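Brefeldin A esterase (Bacillus subtilis, PDB 1JKM) is a serine hydrolase of the alpha/beta hydrolase family that degrades brefeldin A, a bacterial homologue of the mammalian hormone-sensitive lipase. Local coordinates at residues H159-P162 and S163-D167. Numbering follows the deposited sequence.
Sequences HPFP and SGVED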
# COMPACT_ATOMS: atom_id res chain seq x y z
N HIS B 159 -0.91 -13.63 -35.22
CA HIS B 159 0.48 -13.39 -35.58
C HIS B 159 1.43 -14.02 -34.56
O HIS B 159 2.06 -13.30 -33.78
CB HIS B 159 0.88 -11.93 -35.76
CG HIS B 159 0.01 -11.12 -36.66
ND1 HIS B 159 -1.03 -10.35 -36.15
CD2 HIS B 159 -0.03 -10.98 -38.00
CE1 HIS B 159 -1.65 -9.76 -37.16
NE2 HIS B 159 -1.06 -10.13 -38.29
N PRO B 160 1.50 -15.33 -34.55
CA PRO B 160 2.33 -16.06 -33.60
C PRO B 160 3.82 -15.85 -33.84
O PRO B 160 4.31 -15.15 -34.73
CB PRO B 160 1.86 -17.50 -33.81
CG PRO B 160 1.61 -17.54 -35.29
CD PRO B 160 0.85 -16.26 -35.52
N PHE B 161 4.63 -16.37 -32.93
CA PHE B 161 6.09 -16.22 -32.97
C PHE B 161 6.56 -16.72 -34.35
O PHE B 161 6.07 -17.79 -34.69
CB PHE B 161 6.61 -17.17 -31.89
CG PHE B 161 8.11 -17.23 -31.87
CD1 PHE B 161 8.82 -16.27 -31.16
CD2 PHE B 161 8.79 -18.22 -32.57
CE1 PHE B 161 10.20 -16.32 -31.12
CE2 PHE B 161 10.18 -18.25 -32.53
CZ PHE B 161 10.88 -17.30 -31.81
N PRO B 162 7.38 -15.97 -35.03
CA PRO B 162 8.09 -14.83 -34.45
C PRO B 162 7.79 -13.45 -34.92
O PRO B 162 8.66 -12.57 -34.84
CB PRO B 162 9.55 -15.12 -34.94
CG PRO B 162 9.24 -15.46 -36.38
CD PRO B 162 8.17 -16.51 -36.19
N SER B 163 6.56 -13.11 -35.35
CA SER B 163 6.30 -11.81 -35.91
C SER B 163 6.61 -10.62 -34.99
O SER B 163 7.21 -9.68 -35.48
CB SER B 163 4.82 -11.68 -36.36
OG SER B 163 4.50 -12.77 -37.22
N GLY B 164 6.18 -10.66 -33.72
CA GLY B 164 6.49 -9.48 -32.88
C GLY B 164 7.98 -9.24 -32.62
O GLY B 164 8.43 -8.08 -32.64
N VAL B 165 8.74 -10.31 -32.35
CA VAL B 165 10.16 -10.11 -32.08
C VAL B 165 10.85 -9.57 -33.32
O VAL B 165 11.65 -8.62 -33.25
CB VAL B 165 11.03 -11.28 -31.61
CG1 VAL B 165 11.22 -11.24 -30.12
CG2 VAL B 165 10.56 -12.65 -32.08
N GLU B 166 10.47 -10.10 -34.51
CA GLU B 166 11.01 -9.46 -35.72
C GLU B 166 10.65 -8.00 -35.82
O GLU B 166 11.44 -7.15 -36.27
CB GLU B 166 10.53 -10.25 -36.96
CG GLU B 166 11.10 -11.66 -36.93
CD GLU B 166 12.51 -11.80 -37.46
OE1 GLU B 166 13.19 -10.83 -37.85
OE2 GLU B 166 12.94 -12.98 -37.51
N ASP B 167 9.39 -7.65 -35.52
CA ASP B 167 8.99 -6.24 -35.56
C ASP B 167 9.82 -5.37 -34.59
O ASP B 167 10.23 -4.28 -34.98
CB ASP B 167 7.50 -6.11 -35.25
CG ASP B 167 6.50 -6.57 -36.27
OD1 ASP B 167 6.83 -6.61 -37.48
OD2 ASP B 167 5.34 -6.92 -35.90
O HOH W 1 4.45 -12.70 -32.55
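Pro160 O receives Ser163 N at 3.1 Å, a nearly straight bond (169° at the hydrogen) that closes a four-residue beta turn with a cis peptide bond between Phe161 and Pro162, the arrangement of a type VI turn. Ser163 OG lies beside its own backbone N (chi1 -53°), which brings it within 3.4 Å of the same Pro160 O, at most a weak bond. Pro162, at the N-cap, starts the helix: its O accepts Glu166 N at 3.1 Å. A water joins loop to helix, donating to His159 O (2.8 Å) and accepting from Gly164 N (2.9 Å), so this first-turn N-H is satisfied although the N-cap residue is a proline. Among the apolar contacts, the cis bond lays the Pro162 ring against the Phe161 ring, with Pro162 CB 3.8 Å above its centre. Val165 CG2 reaches both rings, 3.8 Å from Phe161 CE1 and 3.9 Å from Pro162 CB. The carboxylate of Glu166 forms a salt bridge with Arg209. The turn thus links strand 157-158 to helix 163-177, whose Val165 packs on Leu198 and Ala201 of helix 194-208 in the alpha/beta hydrolase fold.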